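Local atomic coordinates of CT021 (Chlamydia trachomatis serovar L2, PDB entry 6UXD), a protein that is of unknown function but probably shares a distant fold relationship with the lipoprotein-handling proteins LolA and LolB. Residues 22-27 against 31-36; 46-51 against 68-73; 115-120 against 169-174. All blocks are in the same frame, centred on the assembly; numbering follows the deposited sequence.

Contact 1. Residues 22-27 against 31-36; sequences AVLSRG and FFFLIR
Ala22 pairs with Phe33 and Leu24 with Phe31 in an antiparallel beta hairpin, strand 21-26 followed by strand 29-38. Each pair closes a two-bond ring. Ala22 N gives its hydrogen to Phe33 O at 3.0 Å, and Phe33 N returns one to Ala22 O at 2.9 Å. In the second ring Leu24 N reaches Phe31 O and Phe31 N reaches Leu24 O, both at 2.9 Å. All eight of these donor and acceptor atoms are therefore paid for inside the hairpin. Between them lies the non-hydrogen-bonded pair Val23 and Phe32, whose backbones turn outward: Val23 bonds to Ile201 and Glu202 of strand 196-204, Phe32 to Ser48 of strand 43-50. Phe31 O also receives a CA-H contact from Val23 CA, 3.3 Å away.

Ala22, Leu24, Phe31 and Phe33 line one face, where Leu24 CD2 comes up to Phe33 CE1 at 4.2 Å, the two side chains crossing at about a right angle. On the other face the Phe32 ring also meets the ring of Tyr21, nearly parallel to it. With CG1 anti to the backbone N (chi1 -180°), Val23 sends its other methyl across the pair, and CG2 comes to rest 3.4 Å from Phe32 CD2.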
ATOM      1  N   ALA A  22       0.469  -6.817   0.980  1.00 38.39           N
ATOM      2  CA  ALA A  22      -0.266  -6.270   2.119  1.00 38.73           C
ATOM      3  C   ALA A  22      -1.649  -5.815   1.666  1.00 37.49           C
ATOM      4  O   ALA A  22      -1.840  -5.403   0.518  1.00 40.53           O
ATOM      5  CB  ALA A  22       0.511  -5.119   2.757  1.00 39.06           C
ATOM      6  N   VAL A  23      -2.623  -5.918   2.572  1.00 36.45           N
ATOM      7  CA  VAL A  23      -4.011  -5.547   2.298  1.00 33.50           C
ATOM      8  C   VAL A  23      -4.351  -4.380   3.212  1.00 37.79           C
ATOM      9  O   VAL A  23      -4.272  -4.498   4.442  1.00 37.89           O
ATOM     10  CB  VAL A  23      -4.988  -6.717   2.500  1.00 37.86           C
ATOM     11  CG1 VAL A  23      -6.420  -6.296   2.201  1.00 44.64           C
ATOM     12  CG2 VAL A  23      -4.599  -7.904   1.609  1.00 41.01           C
ATOM     13  N   LEU A  24      -4.695  -3.252   2.623  1.00 39.02           N
ATOM     14  CA  LEU A  24      -4.944  -2.040   3.376  1.00 41.06           C
ATOM     15  C   LEU A  24      -6.422  -1.708   3.278  1.00 42.93           C
ATOM     16  O   LEU A  24      -7.066  -1.998   2.267  1.00 49.97           O
ATOM     17  CB  LEU A  24      -4.082  -0.879   2.856  1.00 46.29           C
ATOM     18  CG  LEU A  24      -2.676  -0.740   3.450  1.00 39.06           C
ATOM     19  CD1 LEU A  24      -1.843  -1.979   3.254  1.00 45.38           C
ATOM     20  CD2 LEU A  24      -1.945   0.456   2.857  1.00 42.89           C
ATOM     21  N   SER A  25      -6.959  -1.129   4.357  1.00 39.63           N
ATOM     22  CA  SER A  25      -8.383  -0.864   4.483  1.00 40.34           C
ATOM     23  C   SER A  25      -8.615   0.587   4.874  1.00 45.79           C
ATOM     24  O   SER A  25      -7.973   1.094   5.802  1.00 45.47           O
ATOM     25  CB  SER A  25      -9.026  -1.767   5.537  1.00 38.65           C
ATOM     26  OG  SER A  25     -10.357  -1.356   5.744  1.00 53.17           O
ATOM     27  N   ARG A  26      -9.547   1.237   4.184  1.00 49.54           N
ATOM     28  CA  ARG A  26      -9.978   2.608   4.483  1.00 53.78           C
ATOM     29  C   ARG A  26     -11.496   2.513   4.529  1.00 56.96           C
ATOM     30  O   ARG A  26     -12.168   2.661   3.505  1.00 57.91           O
ATOM     31  CB  ARG A  26      -9.492   3.616   3.445  1.00 53.48           C
ATOM     32  N   GLY A  27     -12.020   2.214   5.711  1.00 62.96           N
ATOM     33  CA  GLY A  27     -13.418   1.898   5.866  1.00 59.11           C
ATOM     34  C   GLY A  27     -13.882   0.775   4.965  1.00 63.52           C
ATOM     35  O   GLY A  27     -13.545  -0.397   5.167  1.00 67.08           O
ATOM     36  N   PHE A  31      -7.521  -2.467  -0.552  1.00 50.88           N
ATOM     37  CA  PHE A  31      -6.488  -2.405  -1.581  1.00 48.50           C
ATOM     38  C   PHE A  31      -5.453  -3.501  -1.350  1.00 49.59           C
ATOM     39  O   PHE A  31      -4.878  -3.601  -0.261  1.00 48.65           O
ATOM     40  CB  PHE A  31      -5.832  -1.025  -1.570  1.00 52.49           C
ATOM     41  CG  PHE A  31      -6.820   0.099  -1.673  1.00 60.11           C
ATOM     42  CD1 PHE A  31      -7.184   0.825  -0.554  1.00 60.47           C
ATOM     43  CD2 PHE A  31      -7.424   0.398  -2.886  1.00 66.56           C
ATOM     44  CE1 PHE A  31      -8.121   1.851  -0.644  1.00 64.11           C
ATOM     45  CE2 PHE A  31      -8.353   1.422  -2.983  1.00 68.03           C
ATOM     46  CZ  PHE A  31      -8.702   2.147  -1.858  1.00 69.10           C
ATOM     47  N   PHE A  32      -5.199  -4.312  -2.373  1.00 46.79           N
ATOM     48  CA  PHE A  32      -4.234  -5.404  -2.298  1.00 45.75           C
ATOM     49  C   PHE A  32      -2.971  -4.994  -3.045  1.00 46.07           C
ATOM     50  O   PHE A  32      -3.003  -4.819  -4.265  1.00 45.52           O
ATOM     51  CB  PHE A  32      -4.848  -6.669  -2.895  1.00 45.53           C
ATOM     52  CG  PHE A  32      -4.053  -7.930  -2.648  1.00 47.62           C
ATOM     53  CD1 PHE A  32      -2.929  -8.220  -3.397  1.00 48.75           C
ATOM     54  CD2 PHE A  32      -4.469  -8.851  -1.699  1.00 48.98           C
ATOM     55  CE1 PHE A  32      -2.213  -9.379  -3.180  1.00 52.14           C
ATOM     56  CE2 PHE A  32      -3.756 -10.013  -1.483  1.00 44.40           C
ATOM     57  CZ  PHE A  32      -2.634 -10.282  -2.220  1.00 43.65           C
ATOM     58  N   PHE A  33      -1.864  -4.842  -2.310  1.00 42.19           N
ATOM     59  CA  PHE A  33      -0.577  -4.450  -2.863  1.00 38.98           C
ATOM     60  C   PHE A  33       0.329  -5.668  -2.967  1.00 42.39           C
ATOM     61  O   PHE A  33       0.463  -6.425  -2.004  1.00 37.84           O
ATOM     62  CB  PHE A  33       0.122  -3.404  -1.993  1.00 41.26           C
ATOM     63  CG  PHE A  33      -0.580  -2.076  -1.943  1.00 44.36           C
ATOM     64  CD1 PHE A  33      -1.731  -1.913  -1.185  1.00 49.65           C
ATOM     65  CD2 PHE A  33      -0.070  -0.989  -2.629  1.00 43.30           C
ATOM     66  CE1 PHE A  33      -2.373  -0.686  -1.133  1.00 49.08           C
ATOM     67  CE2 PHE A  33      -0.702   0.230  -2.586  1.00 44.16           C
ATOM     68  CZ  PHE A  33      -1.855   0.385  -1.830  1.00 46.57           C
ATOM     69  N   LEU A  34       0.982  -5.832  -4.116  1.00 41.67           N
ATOM     70  CA  LEU A  34       1.839  -6.985  -4.369  1.00 42.22           C
ATOM     71  C   LEU A  34       3.118  -6.535  -5.056  1.00 40.33           C
ATOM     72  O   LEU A  34       3.061  -5.823  -6.059  1.00 37.54           O
ATOM     73  CB  LEU A  34       1.128  -8.021  -5.239  1.00 39.44           C
ATOM     74  CG  LEU A  34       1.995  -9.161  -5.792  1.00 43.76           C
ATOM     75  CD1 LEU A  34       2.624  -9.965  -4.662  1.00 40.48           C
ATOM     76  CD2 LEU A  34       1.183 -10.084  -6.703  1.00 45.46           C
ATOM     77  N   ILE A  35       4.263  -6.945  -4.515  1.00 38.53           N
ATOM     78  CA  ILE A  35       5.554  -6.697  -5.140  1.00 43.30           C
ATOM     79  C   ILE A  35       5.801  -7.829  -6.128  1.00 43.94           C
ATOM     80  O   ILE A  35       5.887  -8.994  -5.727  1.00 41.28           O
ATOM     81  CB  ILE A  35       6.683  -6.644  -4.097  1.00 41.55           C
ATOM     82  CG1 ILE A  35       6.416  -5.604  -3.005  1.00 43.79           C
ATOM     83  CG2 ILE A  35       8.015  -6.474  -4.808  1.00 43.12           C
ATOM     84  CD1 ILE A  35       6.282  -4.172  -3.487  1.00 42.28           C
ATOM     85  N   ARG A  36       5.950  -7.504  -7.409  1.00 47.47           N
ATOM     86  CA  ARG A  36       6.031  -8.565  -8.412  1.00 49.76           C
ATOM     87  C   ARG A  36       7.432  -8.849  -8.908  1.00 46.72           C
ATOM     88  O   ARG A  36       7.743  -9.999  -9.220  1.00 50.90           O
ATOM     89  CB  ARG A  36       5.148  -8.224  -9.603  1.00 47.05           C
ATOM     90  CG  ARG A  36       3.731  -8.283  -9.201  1.00 45.55           C
ATOM     91  CD  ARG A  36       2.838  -8.369 -10.369  1.00 51.12           C
ATOM     92  NE  ARG A  36       3.203  -9.477 -11.230  1.00 46.10           N
ATOM     93  CZ  ARG A  36       2.534  -9.774 -12.330  1.00 46.14           C
ATOM     94  NH1 ARG A  36       1.489  -9.031 -12.672  1.00 46.80           N
ATOM     95  NH2 ARG A  36       2.906 -10.795 -13.082  1.00 55.25           N
TER

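Contact 2. Residues 46-51 against 68-73; sequences EMSEFA and NAFHQL. Unlike the reference sequence in segment 46-51: Met47 (reference Val).
Ser48 and Phe50 sit on an extended strand, while Phe70 and Leu73 lie at the C-terminal side of the short helix beginning at 66, and the two backbones stay well apart: 10.4 Å from Ser48 CA to Phe70 CA and 9.4 Å from Phe50 CA to Leu73 CA. No hydrogen bond joins the segments, so side chains must bridge the gap. The segment 68-73 is held by its own backbone bonds, among them Leu73 N to Phe70 O at 3.3 Å.

The two phenylalanines meet between the segments. Phe70 CG lies anti to the backbone N (chi1 -172°), and the ring stretches toward the strand until CE1 lies 3.5 Å from Phe50 CZ, near the plane of the Phe50 ring and at its edge. The two ring planes stand almost perpendicular, at 89°, but the approach is oblique. Two residues earlier on the strand, Ser48 OG meets the edge of the Phe70 ring, 3.8 Å from CZ; the same hydroxyl shares a weak hydrogen bond with Tyr211 OH. Leu73 comes in beside Phe70, its CB 4.0 Å from Phe50 CE2. Farther in, the Phe70 ring also meets Phe32.

The result is a helical excursion, running between strands 43-50 and 79-84, that folds back over the face of strands 29-38 and 43-50 that carries Phe32, Ser48 and Phe50. Helices are likewise laid over a curved antiparallel sheet in LolA and LolB, to which this protein is probably distantly related.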
ATOM      1  N   GLU A  46       1.939  -4.120  -8.043  1.00 40.88           N
ATOM      2  CA  GLU A  46       0.555  -4.239  -8.469  1.00 42.73           C
ATOM      3  C   GLU A  46      -0.389  -3.856  -7.332  1.00 48.14           C
ATOM      4  O   GLU A  46      -0.151  -4.206  -6.176  1.00 46.33           O
ATOM      5  CB  GLU A  46       0.321  -5.673  -8.945  1.00 43.79           C
ATOM      6  CG  GLU A  46      -1.077  -6.180  -8.983  1.00 49.72           C
ATOM      7  CD  GLU A  46      -1.104  -7.706  -9.032  1.00 56.50           C
ATOM      8  OE1 GLU A  46      -0.459  -8.278  -9.957  1.00 46.30           O
ATOM      9  OE2 GLU A  46      -1.761  -8.326  -8.141  1.00 52.62           O
ATOM     10  N   MET A  47      -1.455  -3.126  -7.666  1.00 50.56           N
ATOM     11  CA  MET A  47      -2.409  -2.622  -6.681  1.00 50.84           C
ATOM     12  C   MET A  47      -3.822  -2.840  -7.204  1.00 53.89           C
ATOM     13  O   MET A  47      -4.195  -2.271  -8.236  1.00 49.77           O
ATOM     14  CB  MET A  47      -2.187  -1.135  -6.398  1.00 50.29           C
ATOM     15  CG  MET A  47      -0.739  -0.739  -6.251  1.00 45.32           C
ATOM     16  N   SER A  48      -4.601  -3.660  -6.497  1.00 49.81           N
ATOM     17  CA  SER A  48      -5.989  -3.942  -6.852  1.00 51.95           C
ATOM     18  C   SER A  48      -6.911  -3.292  -5.831  1.00 59.03           C
ATOM     19  O   SER A  48      -6.684  -3.419  -4.621  1.00 56.80           O
ATOM     20  CB  SER A  48      -6.275  -5.444  -6.896  1.00 51.09           C
ATOM     21  OG  SER A  48      -5.200  -6.170  -7.438  1.00 55.28           O
ATOM     22  N   GLU A  49      -7.954  -2.618  -6.310  1.00 59.77           N
ATOM     23  CA  GLU A  49      -8.957  -2.031  -5.431  1.00 67.87           C
ATOM     24  C   GLU A  49     -10.222  -2.873  -5.429  1.00 66.07           C
ATOM     25  O   GLU A  49     -10.639  -3.390  -6.466  1.00 71.02           O
ATOM     26  CB  GLU A  49      -9.327  -0.604  -5.842  1.00 72.07           C
ATOM     27  CG  GLU A  49     -10.646  -0.135  -5.197  1.00 77.26           C
ATOM     28  CD  GLU A  49     -10.881   1.364  -5.298  1.00 81.93           C
ATOM     29  OE1 GLU A  49      -9.985   2.087  -5.793  1.00 83.91           O
ATOM     30  OE2 GLU A  49     -11.968   1.817  -4.871  1.00 84.90           O
ATOM     31  N   PHE A  50     -10.815  -3.016  -4.254  1.00 68.89           N
ATOM     32  CA  PHE A  50     -12.194  -3.449  -4.111  1.00 69.40           C
ATOM     33  C   PHE A  50     -12.891  -2.437  -3.209  1.00 80.28           C
ATOM     34  O   PHE A  50     -12.259  -1.815  -2.347  1.00 77.94           O
ATOM     35  CB  PHE A  50     -12.310  -4.852  -3.514  1.00 64.49           C
ATOM     36  CG  PHE A  50     -11.363  -5.848  -4.104  1.00 62.73           C
ATOM     37  CD1 PHE A  50      -9.998  -5.751  -3.877  1.00 62.45           C
ATOM     38  CD2 PHE A  50     -11.840  -6.909  -4.864  1.00 68.57           C
ATOM     39  CE1 PHE A  50      -9.120  -6.676  -4.422  1.00 63.38           C
ATOM     40  CE2 PHE A  50     -10.976  -7.839  -5.406  1.00 69.23           C
ATOM     41  CZ  PHE A  50      -9.608  -7.728  -5.180  1.00 68.16           C
ATOM     42  N   ALA A  51     -14.191  -2.254  -3.424  1.00 87.98           N
ATOM     43  CA  ALA A  51     -14.991  -1.390  -2.568  1.00 88.26           C
ATOM     44  C   ALA A  51     -15.977  -2.163  -1.703  1.00 86.39           C
ATOM     45  O   ALA A  51     -16.575  -1.573  -0.797  1.00 88.87           O
ATOM     46  CB  ALA A  51     -15.747  -0.353  -3.416  1.00 80.37           C
ATOM     47  N   ASN A  68      -4.657 -16.293  -0.045  1.00 46.52           N
ATOM     48  CA  ASN A  68      -5.074 -17.581  -0.594  1.00 45.17           C
ATOM     49  C   ASN A  68      -6.480 -17.561  -1.187  1.00 53.78           C
ATOM     50  O   ASN A  68      -6.784 -18.373  -2.071  1.00 55.44           O
ATOM     51  CB  ASN A  68      -4.988 -18.669   0.478  1.00 48.49           C
ATOM     52  CG  ASN A  68      -3.569 -18.911   0.949  1.00 46.55           C
ATOM     53  OD1 ASN A  68      -2.610 -18.405   0.372  1.00 48.92           O
ATOM     54  ND2 ASN A  68      -3.429 -19.691   2.010  1.00 53.71           N
ATOM     55  N   ALA A  69      -7.355 -16.676  -0.736  1.00 48.95           N
ATOM     56  CA  ALA A  69      -8.670 -16.578  -1.352  1.00 53.78           C
ATOM     57  C   ALA A  69      -8.721 -15.599  -2.521  1.00 58.01           C
ATOM     58  O   ALA A  69      -9.766 -15.500  -3.172  1.00 54.80           O
ATOM     59  CB  ALA A  69      -9.710 -16.166  -0.311  1.00 50.07           C
ATOM     60  N   PHE A  70      -7.624 -14.896  -2.815  1.00 49.69           N
ATOM     61  CA  PHE A  70      -7.690 -13.772  -3.745  1.00 56.01           C
ATOM     62  C   PHE A  70      -8.191 -14.201  -5.118  1.00 58.74           C
ATOM     63  O   PHE A  70      -9.015 -13.512  -5.730  1.00 62.26           O
ATOM     64  CB  PHE A  70      -6.318 -13.122  -3.877  1.00 50.67           C
ATOM     65  CG  PHE A  70      -6.335 -11.845  -4.654  1.00 50.43           C
ATOM     66  CD1 PHE A  70      -6.560 -10.644  -4.018  1.00 53.14           C
ATOM     67  CD2 PHE A  70      -6.139 -11.847  -6.024  1.00 54.83           C
ATOM     68  CE1 PHE A  70      -6.575  -9.461  -4.726  1.00 53.85           C
ATOM     69  CE2 PHE A  70      -6.157 -10.673  -6.735  1.00 57.12           C
ATOM     70  CZ  PHE A  70      -6.371  -9.474  -6.083  1.00 53.17           C
ATOM     71  N   HIS A  71      -7.720 -15.332  -5.612  1.00 66.89           N
ATOM     72  CA  HIS A  71      -8.112 -15.817  -6.931  1.00 68.69           C
ATOM     73  C   HIS A  71      -9.574 -16.226  -7.005  1.00 72.13           C
ATOM     74  O   HIS A  71      -9.957 -16.904  -7.962  1.00 76.97           O
ATOM     75  CB  HIS A  71      -7.240 -17.005  -7.320  1.00 71.94           C
ATOM     76  CG  HIS A  71      -7.553 -18.250  -6.550  1.00 78.17           C
ATOM     77  ND1 HIS A  71      -7.550 -18.292  -5.173  1.00 76.87           N
ATOM     78  CD2 HIS A  71      -7.884 -19.496  -6.964  1.00 81.13           C
ATOM     79  CE1 HIS A  71      -7.862 -19.512  -4.771  1.00 79.46           C
ATOM     80  NE2 HIS A  71      -8.072 -20.261  -5.839  1.00 78.62           N
ATOM     81  N   GLN A  72     -10.404 -15.849  -6.030  1.00 70.08           N
ATOM     82  CA  GLN A  72     -11.806 -16.247  -6.018  1.00 66.55           C
ATOM     83  C   GLN A  72     -12.734 -15.077  -5.718  1.00 69.14           C
ATOM     84  O   GLN A  72     -13.863 -15.293  -5.268  1.00 76.15           O
ATOM     85  CB  GLN A  72     -12.040 -17.361  -4.995  1.00 74.32           C
ATOM     86  CG  GLN A  72     -11.099 -18.554  -5.136  1.00 78.46           C
ATOM     87  CD  GLN A  72     -11.152 -19.485  -3.929  1.00 84.44           C
ATOM     88  OE1 GLN A  72     -11.732 -19.149  -2.886  1.00 82.87           O
ATOM     89  NE2 GLN A  72     -10.544 -20.658  -4.063  1.00 79.58           N
ATOM     90  N   LEU A  73     -12.289 -13.846  -5.952  1.00 73.36           N
ATOM     91  CA  LEU A  73     -13.054 -12.654  -5.612  1.00 70.30           C
ATOM     92  C   LEU A  73     -13.621 -12.029  -6.880  1.00 73.18           C
ATOM     93  O   LEU A  73     -12.868 -11.693  -7.804  1.00 74.79           O
ATOM     94  CB  LEU A  73     -12.183 -11.641  -4.867  1.00 71.32           C
ATOM     95  CG  LEU A  73     -11.556 -12.130  -3.559  1.00 70.24           C
ATOM     96  CD1 LEU A  73     -10.620 -11.081  -2.982  1.00 64.58           C
ATOM     97  CD2 LEU A  73     -12.632 -12.484  -2.557  1.00 67.44           C
TER

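Contact 3. Residues 115-120 against 169-174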
ATOM      1  N   LEU A 115       4.612   8.278  -2.782  1.00 49.69           N
ATOM      2  CA  LEU A 115       5.977   7.771  -2.834  1.00 46.27           C
ATOM      3  C   LEU A 115       6.980   8.805  -2.342  1.00 42.93           C
ATOM      4  O   LEU A 115       8.015   8.443  -1.769  1.00 41.81           O
ATOM      5  CB  LEU A 115       6.330   7.346  -4.264  1.00 47.20           C
ATOM      6  CG  LEU A 115       5.603   6.111  -4.783  1.00 52.97           C
ATOM      7  CD1 LEU A 115       5.880   5.896  -6.279  1.00 51.55           C
ATOM      8  CD2 LEU A 115       6.032   4.903  -3.973  1.00 47.42           C
ATOM      9  N   ARG A 116       6.718  10.083  -2.571  1.00 49.80           N
ATOM     10  CA  ARG A 116       7.672  11.100  -2.150  1.00 50.89           C
ATOM     11  C   ARG A 116       7.546  11.469  -0.676  1.00 49.22           C
ATOM     12  O   ARG A 116       8.435  12.140  -0.147  1.00 50.73           O
ATOM     13  CB  ARG A 116       7.507  12.359  -3.011  1.00 62.88           C
ATOM     14  CG  ARG A 116       8.647  13.366  -2.859  1.00 55.31           C
ATOM     15  N   LEU A 117       6.481  11.053   0.001  1.00 47.73           N
ATOM     16  CA  LEU A 117       6.289  11.452   1.389  1.00 44.26           C
ATOM     17  C   LEU A 117       7.553  11.166   2.201  1.00 37.60           C
ATOM     18  O   LEU A 117       8.078  10.049   2.144  1.00 39.51           O
ATOM     19  CB  LEU A 117       5.091  10.703   1.983  1.00 44.36           C
ATOM     20  CG  LEU A 117       3.725  11.076   1.409  1.00 49.40           C
ATOM     21  CD1 LEU A 117       2.630  10.071   1.828  1.00 55.27           C
ATOM     22  CD2 LEU A 117       3.363  12.500   1.841  1.00 46.22           C
ATOM     23  N   PRO A 118       8.058  12.126   2.970  1.00 45.66           N
ATOM     24  CA  PRO A 118       9.214  11.862   3.832  1.00 42.37           C
ATOM     25  C   PRO A 118       8.829  11.084   5.089  1.00 43.20           C
ATOM     26  O   PRO A 118       7.672  11.048   5.512  1.00 41.57           O
ATOM     27  CB  PRO A 118       9.685  13.266   4.204  1.00 51.71           C
ATOM     28  CG  PRO A 118       8.356  13.995   4.383  1.00 47.17           C
ATOM     29  CD  PRO A 118       7.456  13.443   3.272  1.00 47.81           C
ATOM     30  N   LEU A 119       9.835  10.464   5.694  1.00 37.08           N
ATOM     31  CA  LEU A 119       9.653   9.719   6.924  1.00 41.12           C
ATOM     32  C   LEU A 119      10.796  10.080   7.843  1.00 40.46           C
ATOM     33  O   LEU A 119      11.957   9.988   7.441  1.00 44.68           O
ATOM     34  CB  LEU A 119       9.651   8.206   6.692  1.00 37.80           C
ATOM     35  CG  LEU A 119       8.605   7.626   5.752  1.00 39.58           C
ATOM     36  CD1 LEU A 119       8.922   6.138   5.434  1.00 43.38           C
ATOM     37  CD2 LEU A 119       7.220   7.785   6.338  1.00 46.08           C
ATOM     38  N   SER A 120      10.465  10.508   9.058  1.00 35.80           N
ATOM     39  CA  SER A 120      11.424  10.662  10.138  1.00 36.21           C
ATOM     40  C   SER A 120      10.852  10.030  11.398  1.00 32.76           C
ATOM     41  O   SER A 120       9.632  10.013  11.580  1.00 30.97           O
ATOM     42  CB  SER A 120      11.715  12.143  10.398  1.00 40.28           C
ATOM     43  OG  SER A 120      11.601  12.856   9.177  1.00 59.50           O
ATOM     44  N   LYS A 169      -1.181  18.512   5.598  1.00 57.31           N
ATOM     45  CA  LYS A 169      -1.653  17.801   6.782  1.00 52.57           C
ATOM     46  C   LYS A 169      -0.626  16.792   7.300  1.00 54.11           C
ATOM     47  O   LYS A 169       0.113  16.162   6.532  1.00 49.19           O
ATOM     48  CB  LYS A 169      -2.971  17.097   6.466  1.00 54.08           C
ATOM     49  CG  LYS A 169      -4.149  18.055   6.315  1.00 59.99           C
ATOM     50  CD  LYS A 169      -4.258  18.958   7.543  1.00 65.87           C
ATOM     51  CE  LYS A 169      -5.644  19.535   7.730  1.00 73.36           C
ATOM     52  NZ  LYS A 169      -5.756  20.170   9.072  1.00 89.36           N
ATOM     53  N   ASN A 170      -0.593  16.634   8.627  1.00 48.04           N
ATOM     54  CA  ASN A 170       0.376  15.756   9.268  1.00 49.67           C
ATOM     55  C   ASN A 170      -0.041  14.288   9.135  1.00 38.66           C
ATOM     56  O   ASN A 170      -1.231  13.947   9.148  1.00 39.73           O
ATOM     57  CB  ASN A 170       0.543  16.134  10.745  1.00 53.00           C
ATOM     58  CG  ASN A 170       1.159  17.504  10.932  1.00 57.33           C
ATOM     59  OD1 ASN A 170       0.610  18.352  11.635  1.00 65.02           O
ATOM     60  ND2 ASN A 170       2.307  17.724  10.313  1.00 50.18           N
ATOM     61  N   ILE A 171       0.957  13.427   8.983  1.00 49.63           N
ATOM     62  CA  ILE A 171       0.766  11.995   8.777  1.00 46.00           C
ATOM     63  C   ILE A 171       1.624  11.247   9.786  1.00 45.40           C
ATOM     64  O   ILE A 171       2.755  11.652  10.087  1.00 42.12           O
ATOM     65  CB  ILE A 171       1.141  11.560   7.348  1.00 42.11           C
ATOM     66  CG1 ILE A 171       0.377  12.393   6.320  1.00 52.34           C
ATOM     67  CG2 ILE A 171       0.820  10.087   7.129  1.00 44.76           C
ATOM     68  CD1 ILE A 171       0.800  12.132   4.901  1.00 51.89           C
ATOM     69  N   LEU A 172       1.084  10.164  10.325  1.00 42.09           N
ATOM     70  CA  LEU A 172       1.847   9.308  11.220  1.00 40.43           C
ATOM     71  C   LEU A 172       1.717   7.882  10.701  1.00 37.64           C
ATOM     72  O   LEU A 172       0.599   7.377  10.517  1.00 39.57           O
ATOM     73  CB  LEU A 172       1.362   9.466  12.663  1.00 43.10           C
ATOM     74  CG  LEU A 172       2.347   9.106  13.777  1.00 37.61           C
ATOM     75  CD1 LEU A 172       3.757   9.642  13.583  1.00 40.34           C
ATOM     76  CD2 LEU A 172       1.773   9.598  15.100  1.00 44.52           C
ATOM     77  N   ILE A 173       2.857   7.252  10.425  1.00 35.01           N
ATOM     78  CA  ILE A 173       2.904   5.943   9.778  1.00 39.78           C
ATOM     79  C   ILE A 173       3.681   5.003  10.686  1.00 34.82           C
ATOM     80  O   ILE A 173       4.764   5.357  11.169  1.00 35.93           O
ATOM     81  CB  ILE A 173       3.563   6.004   8.383  1.00 41.23           C
ATOM     82  CG1 ILE A 173       3.010   7.190   7.597  1.00 48.37           C
ATOM     83  CG2 ILE A 173       3.307   4.710   7.616  1.00 37.47           C
ATOM     84  CD1 ILE A 173       3.326   7.187   6.109  1.00 51.91           C
ATOM     85  N   TYR A 174       3.153   3.796  10.882  1.00 35.05           N
ATOM     86  CA  TYR A 174       3.785   2.823  11.757  1.00 31.21           C
ATOM     87  C   TYR A 174       4.305   1.661  10.918  1.00 31.66           C
ATOM     88  O   TYR A 174       3.600   1.153  10.049  1.00 35.64           O
ATOM     89  CB  TYR A 174       2.808   2.333  12.844  1.00 32.35           C
ATOM     90  CG  TYR A 174       2.288   3.432  13.751  1.00 32.13           C
ATOM     91  CD1 TYR A 174       1.277   4.291  13.337  1.00 34.74           C
ATOM     92  CD2 TYR A 174       2.817   3.619  15.017  1.00 27.36           C
ATOM     93  CE1 TYR A 174       0.807   5.313  14.176  1.00 34.62           C
ATOM     94  CE2 TYR A 174       2.343   4.620  15.862  1.00 31.37           C
ATOM     95  CZ  TYR A 174       1.356   5.465  15.434  1.00 30.53           C
ATOM     96  OH  TYR A 174       0.950   6.449  16.306  1.00 32.87           O
TER
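Leu117 meets Ile171 and Leu119 meets Ile173, two apolar pairs in an antiparallel arrangement where strand 152-158 pairs with 118-122 on one side and with 170-176 on the other. Leu119 lies in strand 118-122 and Leu117 just before it. The contacts are made by methyl groups alone. Ile171 CD1 sits against both branches of Leu117, 4.0 Å from CD2 and 4.1 Å from CD1, so it is received by the fork of the leucine. In the second pair Leu119 uses just one branch. In both pairs the side chains cross at about a right angle, and all four residues are buried. No hydrogen bond passes between the segments; the facing CA atoms are 9.2 Å (Leu117 to Ile171) and 8.2 Å (Leu119 to Ile173) apart.

The intervening strand supplies the next shell: Leu117 and Ile171 both touch Ser157, and Leu119 touches Trp155. The hydroxyl of Ser157 also hydrogen-bonds Pro118 O, tying down the chain between the two leucines. Ile9 of helix 9-13 packs on Leu117, Leu119 and Ile173 together, and the flanking strand 186-189 adds Thr187 to both isoleucines.

Leu117 is the first residue to leave the helical conformation of helix 108-116, so this cluster is met just where the chain passes into strand 118-122. In Ile173, CG1 lies anti to the carbonyl carbon (chi1 -46°), and the extended arm beyond it carries CD1 to 3.9 Å from Leu119 CD2.

Along the chain the three contacts come in series, each closing before the next opens. Contacts 1 and 2 are neighbours, with centres 9 Å apart, because strand 29-38 of the hairpin pairs directly with strand 43-50; Leu34 O to Glu46 N is a probable hydrogen bond between them, and the Phe32 side of the hairpin touches contact 2. Contact 3 lies on the other side of the chain's centre from contact 2, with centres 26 Å apart, and touches neither of the others; its centre is 18 Å from that of contact 1. Strand 196-204 pairs with both 21-26 and 186-189, so it connects the hairpin to the strands around contact 3.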